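Local coordinates for protein putative HTH-type transcriptional regulator PH0061 (Pyrococcus horikoshii, PDB 2DBB) that probably binds DNA sequence-specifically through an N-terminal helix-turn-helix domain and regulates transcription as a member of the AsnC family, at residues R27-I32 with Q38-R43; D81-I86 with V98-G103; I92-S97 with E121-E126. One frame throughout, in Å; residues are numbered along the deposited sequence.

Contact 1 of 3, residues R27-I32 with Q38-R43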
ATOM      1  N   ARG B  27      -1.923  24.147 -11.788  1.00 29.19           N
ATOM      2  CA  ARG B  27      -1.188  24.863 -12.821  1.00 30.21           C
ATOM      3  C   ARG B  27      -0.097  23.954 -13.413  1.00 28.63           C
ATOM      4  O   ARG B  27      -0.003  23.814 -14.632  1.00 28.74           O
ATOM      5  CB  ARG B  27      -0.595  26.146 -12.215  1.00 33.22           C
ATOM      6  CG  ARG B  27       0.303  26.938 -13.141  1.00 39.20           C
ATOM      7  CD  ARG B  27       0.591  28.349 -12.595  1.00 43.61           C
ATOM      8  NE  ARG B  27      -0.562  29.246 -12.720  1.00 45.46           N
ATOM      9  CZ  ARG B  27      -1.518  29.383 -11.805  1.00 48.24           C
ATOM     10  NH1 ARG B  27      -1.472  28.683 -10.674  1.00 49.16           N
ATOM     11  NH2 ARG B  27      -2.528  30.219 -12.023  1.00 46.92           N
ATOM     12  N   GLU B  28       0.707  23.330 -12.557  1.00 25.86           N
ATOM     13  CA  GLU B  28       1.756  22.425 -13.024  1.00 27.71           C
ATOM     14  C   GLU B  28       1.131  21.262 -13.804  1.00 27.85           C
ATOM     15  O   GLU B  28       1.638  20.854 -14.850  1.00 27.75           O
ATOM     16  CB  GLU B  28       2.555  21.864 -11.840  1.00 27.98           C
ATOM     17  CG  GLU B  28       3.488  22.852 -11.153  1.00 29.43           C
ATOM     18  CD  GLU B  28       4.148  22.252  -9.919  1.00 32.16           C
ATOM     19  OE1 GLU B  28       3.435  22.001  -8.919  1.00 33.07           O
ATOM     20  OE2 GLU B  28       5.376  22.016  -9.950  1.00 30.42           O
ATOM     21  N   LEU B  29       0.031  20.721 -13.288  1.00 28.17           N
ATOM     22  CA  LEU B  29      -0.647  19.617 -13.964  1.00 28.16           C
ATOM     23  C   LEU B  29      -1.142  20.072 -15.337  1.00 28.05           C
ATOM     24  O   LEU B  29      -0.979  19.363 -16.332  1.00 27.81           O
ATOM     25  CB  LEU B  29      -1.830  19.124 -13.124  1.00 28.08           C
ATOM     26  CG  LEU B  29      -1.468  18.456 -11.794  1.00 29.90           C
ATOM     27  CD1 LEU B  29      -2.718  18.259 -10.961  1.00 30.35           C
ATOM     28  CD2 LEU B  29      -0.783  17.124 -12.071  1.00 28.58           C
ATOM     29  N   ALA B  30      -1.740  21.259 -15.390  1.00 27.38           N
ATOM     30  CA  ALA B  30      -2.251  21.788 -16.650  1.00 28.90           C
ATOM     31  C   ALA B  30      -1.117  21.945 -17.669  1.00 29.82           C
ATOM     32  O   ALA B  30      -1.288  21.652 -18.853  1.00 29.41           O
ATOM     33  CB  ALA B  30      -2.952  23.128 -16.419  1.00 26.60           C
ATOM     34  N   ASP B  31       0.041  22.398 -17.201  1.00 30.73           N
ATOM     35  CA  ASP B  31       1.198  22.577 -18.070  1.00 33.59           C
ATOM     36  C   ASP B  31       1.707  21.249 -18.608  1.00 33.53           C
ATOM     37  O   ASP B  31       2.008  21.123 -19.793  1.00 34.90           O
ATOM     38  CB  ASP B  31       2.325  23.291 -17.318  1.00 35.29           C
ATOM     39  CG  ASP B  31       1.993  24.736 -17.026  1.00 39.89           C
ATOM     40  OD1 ASP B  31       1.058  25.258 -17.673  1.00 41.01           O
ATOM     41  OD2 ASP B  31       2.665  25.352 -16.168  1.00 41.54           O
ATOM     42  N   ILE B  32       1.814  20.258 -17.729  1.00 33.26           N
ATOM     43  CA  ILE B  32       2.275  18.936 -18.132  1.00 31.68           C
ATOM     44  C   ILE B  32       1.308  18.289 -19.125  1.00 33.17           C
ATOM     45  O   ILE B  32       1.736  17.635 -20.079  1.00 32.38           O
ATOM     46  CB  ILE B  32       2.422  17.999 -16.908  1.00 30.20           C
ATOM     47  CG1 ILE B  32       3.620  18.444 -16.060  1.00 31.12           C
ATOM     48  CG2 ILE B  32       2.577  16.549 -17.364  1.00 27.80           C
ATOM     49  CD1 ILE B  32       3.678  17.808 -14.674  1.00 33.71           C
ATOM     50  N   GLN B  38      -8.209  25.347 -14.936  1.00 39.18           N
ATOM     51  CA  GLN B  38      -9.624  25.191 -14.622  1.00 39.56           C
ATOM     52  C   GLN B  38     -10.095  23.776 -14.964  1.00 38.85           C
ATOM     53  O   GLN B  38     -10.777  23.129 -14.166  1.00 37.85           O
ATOM     54  CB  GLN B  38     -10.464  26.218 -15.390  1.00 40.48           C
ATOM     55  CG  GLN B  38     -10.234  27.665 -14.961  1.00 42.22           C
ATOM     56  CD  GLN B  38      -8.956  28.273 -15.531  1.00 44.15           C
ATOM     57  OE1 GLN B  38      -8.447  29.270 -15.011  1.00 45.19           O
ATOM     58  NE2 GLN B  38      -8.441  27.685 -16.610  1.00 42.32           N
ATOM     59  N   ARG B  39      -9.727  23.297 -16.146  1.00 37.85           N
ATOM     60  CA  ARG B  39     -10.122  21.958 -16.562  1.00 39.60           C
ATOM     61  C   ARG B  39      -9.493  20.896 -15.659  1.00 37.29           C
ATOM     62  O   ARG B  39     -10.113  19.873 -15.371  1.00 38.02           O
ATOM     63  CB  ARG B  39      -9.739  21.718 -18.026  1.00 41.38           C
ATOM     64  CG  ARG B  39     -10.462  22.656 -18.984  1.00 45.35           C
ATOM     65  CD  ARG B  39     -10.280  22.254 -20.438  1.00 48.41           C
ATOM     66  NE  ARG B  39     -10.984  23.169 -21.335  1.00 52.67           N
ATOM     67  CZ  ARG B  39     -11.146  22.967 -22.641  1.00 55.05           C
ATOM     68  NH1 ARG B  39     -11.800  23.858 -23.375  1.00 55.95           N
ATOM     69  NH2 ARG B  39     -10.659  21.872 -23.214  1.00 55.40           N
ATOM     70  N   ILE B  40      -8.265  21.137 -15.210  1.00 34.52           N
ATOM     71  CA  ILE B  40      -7.604  20.191 -14.323  1.00 31.13           C
ATOM     72  C   ILE B  40      -8.361  20.169 -13.000  1.00 31.02           C
ATOM     73  O   ILE B  40      -8.561  19.111 -12.405  1.00 30.28           O
ATOM     74  CB  ILE B  40      -6.131  20.584 -14.055  1.00 30.98           C
ATOM     75  CG1 ILE B  40      -5.275  20.256 -15.280  1.00 30.20           C
ATOM     76  CG2 ILE B  40      -5.598  19.847 -12.815  1.00 28.03           C
ATOM     77  CD1 ILE B  40      -5.264  18.787 -15.655  1.00 28.05           C
ATOM     78  N   ALA B  41      -8.783  21.345 -12.547  1.00 31.31           N
ATOM     79  CA  ALA B  41      -9.516  21.460 -11.294  1.00 31.63           C
ATOM     80  C   ALA B  41     -10.790  20.631 -11.361  1.00 32.11           C
ATOM     81  O   ALA B  41     -11.062  19.831 -10.469  1.00 32.20           O
ATOM     82  CB  ALA B  41      -9.850  22.918 -11.014  1.00 33.35           C
ATOM     83  N   ARG B  42     -11.562  20.819 -12.427  1.00 32.50           N
ATOM     84  CA  ARG B  42     -12.801  20.077 -12.601  1.00 33.54           C
ATOM     85  C   ARG B  42     -12.562  18.571 -12.681  1.00 32.61           C
ATOM     86  O   ARG B  42     -13.301  17.792 -12.079  1.00 31.71           O
ATOM     87  CB  ARG B  42     -13.540  20.554 -13.853  1.00 36.04           C
ATOM     88  CG  ARG B  42     -14.553  21.670 -13.589  1.00 44.48           C
ATOM     89  CD  ARG B  42     -14.287  22.899 -14.448  1.00 46.74           C
ATOM     90  NE  ARG B  42     -14.098  22.552 -15.854  1.00 51.34           N
ATOM     91  CZ  ARG B  42     -13.743  23.417 -16.801  1.00 52.78           C
ATOM     92  NH1 ARG B  42     -13.541  24.692 -16.498  1.00 52.85           N
ATOM     93  NH2 ARG B  42     -13.574  23.002 -18.051  1.00 54.68           N
ATOM     94  N   ARG B  43     -11.535  18.160 -13.421  1.00 31.86           N
ATOM     95  CA  ARG B  43     -11.230  16.739 -13.558  1.00 30.90           C
ATOM     96  C   ARG B  43     -10.897  16.098 -12.212  1.00 30.47           C
ATOM     97  O   ARG B  43     -11.454  15.064 -11.858  1.00 28.38           O
ATOM     98  CB  ARG B  43     -10.078  16.539 -14.539  1.00 31.23           C
ATOM     99  CG  ARG B  43     -10.485  16.752 -15.989  1.00 36.79           C
ATOM    100  CD  ARG B  43      -9.306  16.640 -16.940  1.00 38.50           C
ATOM    101  NE  ARG B  43      -9.741  16.526 -18.328  1.00 41.41           N
ATOM    102  CZ  ARG B  43     -10.381  15.473 -18.832  1.00 43.10           C
ATOM    103  NH1 ARG B  43     -10.664  14.427 -18.062  1.00 41.05           N
ATOM    104  NH2 ARG B  43     -10.742  15.463 -20.109  1.00 43.63           N
TER
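Within the helix-turn-helix motif predicted for this protein, Leu29 and Ala30 of helix 26-32 meet Ile40 of helix 37-49, and the contact rests on that one isoleucine. The backbones come nearest at Ala30 and Ile40, whose CA atoms are 6.1 Å apart, close enough for a methyl on one side and a branched chain on the other. The two branches of Ile40 divide the work. Ile40 CG1 lies against Ala30, 3.7 Å from its CA and 3.9 Å from its methyl CB. A chi1 of -75° sets CG1 beside the backbone N and leaves CG2 anti to it, facing Leu29, with 3.8 Å between Ile40 CG2 and Leu29 CD1 and the same gap to Leu29 CB. The side chains of Leu29 and Ile40 cross at about a right angle. Cutting Ile40 back to an alanine removes both branches and would probably leave Leu29 CD1 without this partner and open a gap between the helices. All three residues are buried; Leu29 also packs on Ile17 of helix 9-18, and Ile40 on Tyr26 and Leu33. Two successive helices joined by a short turn and packed through a buried apolar contact are characteristic of the helix-turn-helix, whose second helix usually enters the DNA major groove.

Contact 2 of 3, residues D81-I86 with V98-G103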
ATOM      1  N   ASP B  81     -18.235 -15.701   8.827  1.00 46.69           N
ATOM      2  CA  ASP B  81     -17.146 -15.438   9.759  1.00 44.79           C
ATOM      3  C   ASP B  81     -16.163 -14.459   9.144  1.00 42.73           C
ATOM      4  O   ASP B  81     -15.634 -13.585   9.833  1.00 41.83           O
ATOM      5  CB  ASP B  81     -16.412 -16.732  10.127  1.00 46.47           C
ATOM      6  CG  ASP B  81     -17.245 -17.649  11.003  1.00 49.48           C
ATOM      7  OD1 ASP B  81     -18.201 -17.162  11.645  1.00 51.55           O
ATOM      8  OD2 ASP B  81     -16.933 -18.859  11.059  1.00 51.38           O
ATOM      9  N   ALA B  82     -15.921 -14.607   7.844  1.00 39.42           N
ATOM     10  CA  ALA B  82     -15.000 -13.729   7.138  1.00 38.44           C
ATOM     11  C   ALA B  82     -15.450 -12.274   7.256  1.00 37.34           C
ATOM     12  O   ALA B  82     -14.699 -11.420   7.719  1.00 36.30           O
ATOM     13  CB  ALA B  82     -14.916 -14.129   5.676  1.00 35.98           C
ATOM     14  N   ASP B  83     -16.687 -12.005   6.850  1.00 38.98           N
ATOM     15  CA  ASP B  83     -17.227 -10.651   6.901  1.00 40.54           C
ATOM     16  C   ASP B  83     -17.206 -10.061   8.299  1.00 39.77           C
ATOM     17  O   ASP B  83     -16.940  -8.870   8.469  1.00 38.68           O
ATOM     18  CB  ASP B  83     -18.653 -10.626   6.349  1.00 43.01           C
ATOM     19  CG  ASP B  83     -18.697 -10.848   4.849  1.00 46.77           C
ATOM     20  OD1 ASP B  83     -17.990 -10.119   4.117  1.00 48.79           O
ATOM     21  OD2 ASP B  83     -19.438 -11.746   4.398  1.00 50.38           O
ATOM     22  N   LYS B  84     -17.481 -10.894   9.298  1.00 39.51           N
ATOM     23  CA  LYS B  84     -17.484 -10.430  10.678  1.00 40.83           C
ATOM     24  C   LYS B  84     -16.066 -10.093  11.108  1.00 39.04           C
ATOM     25  O   LYS B  84     -15.841  -9.090  11.777  1.00 41.39           O
ATOM     26  CB  LYS B  84     -18.068 -11.491  11.615  1.00 42.24           C
ATOM     27  CG  LYS B  84     -18.318 -10.976  13.027  1.00 46.61           C
ATOM     28  CD  LYS B  84     -18.996 -12.031  13.892  1.00 51.03           C
ATOM     29  CE  LYS B  84     -19.470 -11.455  15.226  1.00 52.28           C
ATOM     30  NZ  LYS B  84     -18.364 -10.947  16.085  1.00 52.05           N
ATOM     31  N   VAL B  85     -15.109 -10.932  10.725  1.00 37.76           N
ATOM     32  CA  VAL B  85     -13.718 -10.675  11.077  1.00 35.65           C
ATOM     33  C   VAL B  85     -13.315  -9.345  10.468  1.00 33.34           C
ATOM     34  O   VAL B  85     -12.710  -8.502  11.128  1.00 31.65           O
ATOM     35  CB  VAL B  85     -12.766 -11.749  10.509  1.00 36.10           C
ATOM     36  CG1 VAL B  85     -11.323 -11.349  10.782  1.00 34.99           C
ATOM     37  CG2 VAL B  85     -13.065 -13.098  11.131  1.00 37.87           C
ATOM     38  N   ILE B  86     -13.662  -9.170   9.197  1.00 32.62           N
ATOM     39  CA  ILE B  86     -13.326  -7.960   8.467  1.00 32.05           C
ATOM     40  C   ILE B  86     -13.902  -6.696   9.091  1.00 34.85           C
ATOM     41  O   ILE B  86     -13.219  -5.673   9.164  1.00 33.27           O
ATOM     42  CB  ILE B  86     -13.774  -8.077   7.005  1.00 30.42           C
ATOM     43  CG1 ILE B  86     -12.949  -9.176   6.314  1.00 27.99           C
ATOM     44  CG2 ILE B  86     -13.611  -6.736   6.298  1.00 31.83           C
ATOM     45  CD1 ILE B  86     -13.463  -9.580   4.959  1.00 29.15           C
ATOM     46  N   VAL B  98      -6.989  -4.438   4.384  1.00 20.81           N
ATOM     47  CA  VAL B  98      -7.776  -5.646   4.545  1.00 20.12           C
ATOM     48  C   VAL B  98      -8.330  -5.974   3.173  1.00 20.06           C
ATOM     49  O   VAL B  98      -8.943  -5.133   2.512  1.00 21.29           O
ATOM     50  CB  VAL B  98      -8.929  -5.437   5.548  1.00 20.12           C
ATOM     51  CG1 VAL B  98      -9.753  -6.717   5.674  1.00 20.77           C
ATOM     52  CG2 VAL B  98      -8.352  -5.055   6.906  1.00 16.55           C
ATOM     53  N   GLU B  99      -8.093  -7.202   2.742  1.00 19.16           N
ATOM     54  CA  GLU B  99      -8.534  -7.627   1.434  1.00 20.80           C
ATOM     55  C   GLU B  99      -9.101  -9.037   1.477  1.00 20.91           C
ATOM     56  O   GLU B  99      -8.696  -9.856   2.303  1.00 20.16           O
ATOM     57  CB  GLU B  99      -7.345  -7.557   0.461  1.00 21.40           C
ATOM     58  CG  GLU B  99      -6.858  -6.133   0.166  1.00 23.17           C
ATOM     59  CD  GLU B  99      -5.480  -6.092  -0.508  1.00 30.64           C
ATOM     60  OE1 GLU B  99      -4.469  -6.405   0.163  1.00 32.11           O
ATOM     61  OE2 GLU B  99      -5.400  -5.753  -1.709  1.00 30.50           O
ATOM     62  N   LYS B 100     -10.062  -9.302   0.598  1.00 20.91           N
ATOM     63  CA  LYS B 100     -10.662 -10.621   0.499  1.00 23.44           C
ATOM     64  C   LYS B 100     -10.071 -11.223  -0.766  1.00 22.43           C
ATOM     65  O   LYS B 100      -9.918 -10.537  -1.775  1.00 22.38           O
ATOM     66  CB  LYS B 100     -12.185 -10.527   0.377  1.00 25.75           C
ATOM     67  CG  LYS B 100     -12.860  -9.834   1.553  1.00 31.68           C
ATOM     68  CD  LYS B 100     -14.365  -9.767   1.369  1.00 34.53           C
ATOM     69  CE  LYS B 100     -14.960 -11.163   1.295  1.00 38.01           C
ATOM     70  NZ  LYS B 100     -16.432 -11.106   1.119  1.00 42.84           N
ATOM     71  N   GLY B 101      -9.719 -12.499  -0.710  1.00 23.03           N
ATOM     72  CA  GLY B 101      -9.132 -13.119  -1.878  1.00 24.77           C
ATOM     73  C   GLY B 101      -9.634 -14.509  -2.182  1.00 24.61           C
ATOM     74  O   GLY B 101     -10.358 -15.120  -1.403  1.00 23.08           O
ATOM     75  N   VAL B 102      -9.236 -14.996  -3.348  1.00 26.03           N
ATOM     76  CA  VAL B 102      -9.587 -16.327  -3.811  1.00 26.52           C
ATOM     77  C   VAL B 102      -8.265 -17.082  -3.860  1.00 26.65           C
ATOM     78  O   VAL B 102      -7.371 -16.721  -4.634  1.00 23.53           O
ATOM     79  CB  VAL B 102     -10.203 -16.271  -5.225  1.00 27.35           C
ATOM     80  CG1 VAL B 102     -10.414 -17.682  -5.762  1.00 27.45           C
ATOM     81  CG2 VAL B 102     -11.517 -15.505  -5.185  1.00 24.07           C
ATOM     82  N   GLY B 103      -8.136 -18.107  -3.019  1.00 25.76           N
ATOM     83  CA  GLY B 103      -6.907 -18.881  -2.973  1.00 26.80           C
ATOM     84  C   GLY B 103      -6.703 -19.539  -1.624  1.00 27.37           C
ATOM     85  O   GLY B 103      -7.670 -19.739  -0.883  1.00 26.84           O
TER
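Ile86 of helix 79-89 packs on Val98 and Lys100 of strand 95-102, joining the first helix of the C-terminal alpha/beta domain to the strand that is outermost, within this chain, in its antiparallel four-stranded sheet. This is the ferredoxin-like RAM fold of the AsnC/Lrp family. The short helix and strand segments run almost antiparallel, at 165°, with axes 10.2 Å apart at their closest approach, a spacing filled by side chains.

The tight part is apolar. Ile86 CG2 lies 3.9 Å from Val98 CG1, and these two buried side chains cross obliquely. The other branch of Ile86 reaches further along the strand: with chi2 at 169° its chain is extended, and CD1 presses on the aliphatic stem of Lys100, 3.5 Å from CG and 3.7 Å from CD. The first of these distances is shorter than ordinary van der Waals contact between carbons.

The looser side is polar and only partly exposed. Beyond Ile86 CD1, the Lys100 chain bends at chi3 (62°) and brings its ammonium to Asp83; the two side chains cross at about a right angle. Asp83 also has a weak, long ion pair with Arg146 of the second subunit. Residues 98-102 pair with an antiparallel strand of that subunit, which carries the sheet across the dimer interface. Against the tightly packed Ile86 CD1, the ionic end is slack: the salt bridge from Lys100 NZ to Asp83 OD1 spans 3.5 Å.

Contact 3 of 3, residues I92-S97 with E121-E126; sequences IEYVKS and ENLISE
A leucine methyl set over the face of a turn tyrosine is the striking feature here: Leu123 CD1 makes a CH-pi contact with Tyr94, 3.8 Å from the ring centroid and 28° off the ring normal. Leu123 CD1 is displaced toward the hydroxyl-bearing end, 3.4 Å from Tyr94 CE2 and 3.5 Å from Tyr94 CZ. Ile92 CG2 sits over the opposite face near the rim. With chi1 at 60°, Tyr94 CG lies between the backbone N and carbonyl carbon, a rotamer that goes with the ring being held between these two aliphatic groups. The Tyr94 and Leu123 side chains run past each other in opposite directions. In the ferredoxin-like fold the contact joins helix 117-129 to the turn leading from helix 79-89 into strand 95-102. That turn is a type I beta turn from Ile92 to Val95, closed by a backbone hydrogen bond of 3.2 Å from Val95 N to Ile92 O. Lys96, just after the turn, folds back on it: Lys96 NZ donates to Glu93 O over 2.9 Å, tilted 24° from the carbonyl plane, and also forms a salt bridge with Glu93 OE1 at 3.2 Å. The same ammonium has a second ionic partner in the terminal carboxylate of Ile151 of the second subunit. On the helix, Ser125 OG and Ser125 N reach Glu121 O from opposite faces of its plane.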
ATOM      1  N   ILE B  92      -9.535  -0.987  13.358  1.00 32.87           N
ATOM      2  CA  ILE B  92      -8.308  -0.913  14.146  1.00 31.11           C
ATOM      3  C   ILE B  92      -7.325  -0.013  13.410  1.00 29.49           C
ATOM      4  O   ILE B  92      -7.074  -0.195  12.220  1.00 29.41           O
ATOM      5  CB  ILE B  92      -7.689  -2.295  14.345  1.00 30.66           C
ATOM      6  CG1 ILE B  92      -8.700  -3.211  15.041  1.00 30.51           C
ATOM      7  CG2 ILE B  92      -6.421  -2.174  15.170  1.00 31.81           C
ATOM      8  CD1 ILE B  92      -8.229  -4.642  15.193  1.00 30.90           C
ATOM      9  N   GLU B  93      -6.776   0.959  14.130  1.00 28.33           N
ATOM     10  CA  GLU B  93      -5.859   1.933  13.553  1.00 27.70           C
ATOM     11  C   GLU B  93      -4.563   1.377  12.958  1.00 25.72           C
ATOM     12  O   GLU B  93      -4.107   1.840  11.899  1.00 22.64           O
ATOM     13  CB  GLU B  93      -5.524   3.012  14.590  1.00 28.46           C
ATOM     14  CG  GLU B  93      -4.864   4.252  13.994  1.00 35.81           C
ATOM     15  CD  GLU B  93      -3.377   4.070  13.709  1.00 38.17           C
ATOM     16  OE1 GLU B  93      -2.839   4.811  12.856  1.00 40.75           O
ATOM     17  OE2 GLU B  93      -2.745   3.201  14.345  1.00 40.79           O
ATOM     18  N   TYR B  94      -3.971   0.391  13.622  1.00 24.34           N
ATOM     19  CA  TYR B  94      -2.722  -0.167  13.123  1.00 25.30           C
ATOM     20  C   TYR B  94      -2.908  -1.206  12.015  1.00 24.04           C
ATOM     21  O   TYR B  94      -1.936  -1.779  11.511  1.00 25.05           O
ATOM     22  CB  TYR B  94      -1.897  -0.726  14.285  1.00 23.13           C
ATOM     23  CG  TYR B  94      -2.572  -1.816  15.067  1.00 27.62           C
ATOM     24  CD1 TYR B  94      -2.620  -3.123  14.577  1.00 25.72           C
ATOM     25  CD2 TYR B  94      -3.151  -1.551  16.313  1.00 26.94           C
ATOM     26  CE1 TYR B  94      -3.222  -4.138  15.299  1.00 28.17           C
ATOM     27  CE2 TYR B  94      -3.763  -2.565  17.050  1.00 28.46           C
ATOM     28  CZ  TYR B  94      -3.793  -3.857  16.534  1.00 29.44           C
ATOM     29  OH  TYR B  94      -4.402  -4.874  17.237  1.00 29.94           O
ATOM     30  N   VAL B  95      -4.162  -1.444  11.641  1.00 23.85           N
ATOM     31  CA  VAL B  95      -4.489  -2.360  10.552  1.00 23.31           C
ATOM     32  C   VAL B  95      -4.535  -1.442   9.335  1.00 22.73           C
ATOM     33  O   VAL B  95      -5.454  -0.639   9.209  1.00 23.39           O
ATOM     34  CB  VAL B  95      -5.884  -3.014  10.754  1.00 22.24           C
ATOM     35  CG1 VAL B  95      -6.322  -3.715   9.486  1.00 22.17           C
ATOM     36  CG2 VAL B  95      -5.838  -4.006  11.910  1.00 18.88           C
ATOM     37  N   LYS B  96      -3.542  -1.555   8.453  1.00 23.37           N
ATOM     38  CA  LYS B  96      -3.450  -0.698   7.268  1.00 21.67           C
ATOM     39  C   LYS B  96      -4.243  -1.136   6.039  1.00 21.66           C
ATOM     40  O   LYS B  96      -4.691  -0.299   5.248  1.00 20.66           O
ATOM     41  CB  LYS B  96      -1.976  -0.498   6.894  1.00 22.80           C
ATOM     42  CG  LYS B  96      -1.149   0.115   8.029  1.00 26.07           C
ATOM     43  CD  LYS B  96      -1.890   1.290   8.651  1.00 26.20           C
ATOM     44  CE  LYS B  96      -1.120   1.909   9.799  1.00 29.46           C
ATOM     45  NZ  LYS B  96      -1.919   3.002  10.427  1.00 28.29           N
ATOM     46  N   SER B  97      -4.403  -2.439   5.853  1.00 21.06           N
ATOM     47  CA  SER B  97      -5.173  -2.916   4.717  1.00 20.69           C
ATOM     48  C   SER B  97      -5.848  -4.232   5.028  1.00 20.60           C
ATOM     49  O   SER B  97      -5.364  -5.023   5.842  1.00 19.02           O
ATOM     50  CB  SER B  97      -4.302  -3.063   3.459  1.00 20.91           C
ATOM     51  OG  SER B  97      -3.446  -4.185   3.524  1.00 24.00           O
ATOM     52  N   GLU B 121       5.276  -8.203  19.272  1.00 38.74           N
ATOM     53  CA  GLU B 121       4.644  -9.477  19.598  1.00 42.06           C
ATOM     54  C   GLU B 121       3.411  -9.292  20.475  1.00 40.23           C
ATOM     55  O   GLU B 121       2.420 -10.003  20.315  1.00 41.85           O
ATOM     56  CB  GLU B 121       5.635 -10.420  20.287  1.00 46.06           C
ATOM     57  CG  GLU B 121       6.224  -9.892  21.582  1.00 52.80           C
ATOM     58  CD  GLU B 121       6.930 -10.978  22.381  1.00 57.25           C
ATOM     59  OE1 GLU B 121       7.795 -11.680  21.807  1.00 57.15           O
ATOM     60  OE2 GLU B 121       6.617 -11.127  23.584  1.00 60.40           O
ATOM     61  N   ASN B 122       3.474  -8.347  21.407  1.00 39.57           N
ATOM     62  CA  ASN B 122       2.333  -8.087  22.275  1.00 37.75           C
ATOM     63  C   ASN B 122       1.179  -7.599  21.416  1.00 35.98           C
ATOM     64  O   ASN B 122       0.041  -8.034  21.582  1.00 34.51           O
ATOM     65  CB  ASN B 122       2.661  -7.008  23.312  1.00 40.68           C
ATOM     66  CG  ASN B 122       3.450  -7.541  24.485  1.00 42.81           C
ATOM     67  OD1 ASN B 122       3.711  -6.814  25.444  1.00 46.89           O
ATOM     68  ND2 ASN B 122       3.835  -8.810  24.424  1.00 44.04           N
ATOM     69  N   LEU B 123       1.489  -6.695  20.489  1.00 33.03           N
ATOM     70  CA  LEU B 123       0.476  -6.135  19.610  1.00 30.03           C
ATOM     71  C   LEU B 123      -0.122  -7.186  18.689  1.00 28.81           C
ATOM     72  O   LEU B 123      -1.321  -7.162  18.413  1.00 26.53           O
ATOM     73  CB  LEU B 123       1.063  -4.987  18.786  1.00 30.53           C
ATOM     74  CG  LEU B 123       0.046  -4.213  17.941  1.00 32.59           C
ATOM     75  CD1 LEU B 123      -1.138  -3.804  18.817  1.00 32.97           C
ATOM     76  CD2 LEU B 123       0.709  -2.987  17.331  1.00 31.74           C
ATOM     77  N   ILE B 124       0.707  -8.114  18.220  1.00 27.71           N
ATOM     78  CA  ILE B 124       0.219  -9.166  17.336  1.00 28.19           C
ATOM     79  C   ILE B 124      -0.757 -10.063  18.090  1.00 28.62           C
ATOM     80  O   ILE B 124      -1.801 -10.445  17.556  1.00 27.74           O
ATOM     81  CB  ILE B 124       1.384 -10.016  16.772  1.00 28.43           C
ATOM     82  CG1 ILE B 124       2.161  -9.192  15.739  1.00 30.84           C
ATOM     83  CG2 ILE B 124       0.849 -11.285  16.131  1.00 28.33           C
ATOM     84  CD1 ILE B 124       3.392  -9.882  15.168  1.00 31.20           C
ATOM     85  N   SER B 125      -0.416 -10.390  19.332  1.00 30.92           N
ATOM     86  CA  SER B 125      -1.271 -11.231  20.169  1.00 32.29           C
ATOM     87  C   SER B 125      -2.604 -10.543  20.386  1.00 30.31           C
ATOM     88  O   SER B 125      -3.648 -11.183  20.345  1.00 30.60           O
ATOM     89  CB  SER B 125      -0.616 -11.493  21.526  1.00 32.48           C
ATOM     90  OG  SER B 125       0.616 -12.167  21.359  1.00 39.79           O
ATOM     91  N   GLU B 126      -2.573  -9.237  20.629  1.00 31.04           N
ATOM     92  CA  GLU B 126      -3.813  -8.504  20.836  1.00 31.93           C
ATOM     93  C   GLU B 126      -4.668  -8.577  19.585  1.00 30.90           C
ATOM     94  O   GLU B 126      -5.867  -8.830  19.658  1.00 30.38           O
ATOM     95  CB  GLU B 126      -3.543  -7.036  21.159  1.00 36.18           C
ATOM     96  CG  GLU B 126      -2.912  -6.790  22.508  1.00 42.28           C
ATOM     97  CD  GLU B 126      -3.394  -5.494  23.128  1.00 47.98           C
ATOM     98  OE1 GLU B 126      -3.338  -4.447  22.443  1.00 47.79           O
ATOM     99  OE2 GLU B 126      -3.834  -5.523  24.299  1.00 53.02           O
TER

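From the N terminus, contact 1 comes first and closes a short loop, with five residues between its segments, inside the helix-turn-helix domain. The chain then passes into the sheet domain, where contacts 2 and 3 lie on the other side of the chain's centre, about 39 and 40 Å from contact 1 between centres. Contact 2 closes the connection from helix 79-89 to strand 95-102. Contact 3 starts within that connection and spans strand 107-114 to reach helix 117-129. Their segments alternate along the chain, so the two loops cross, with centres about 16 Å apart. Contact 2 ties helix 79-89 to strand 95-102, contact 3 ties helix 117-129 to the turn that leads into it, and both touch the second subunit.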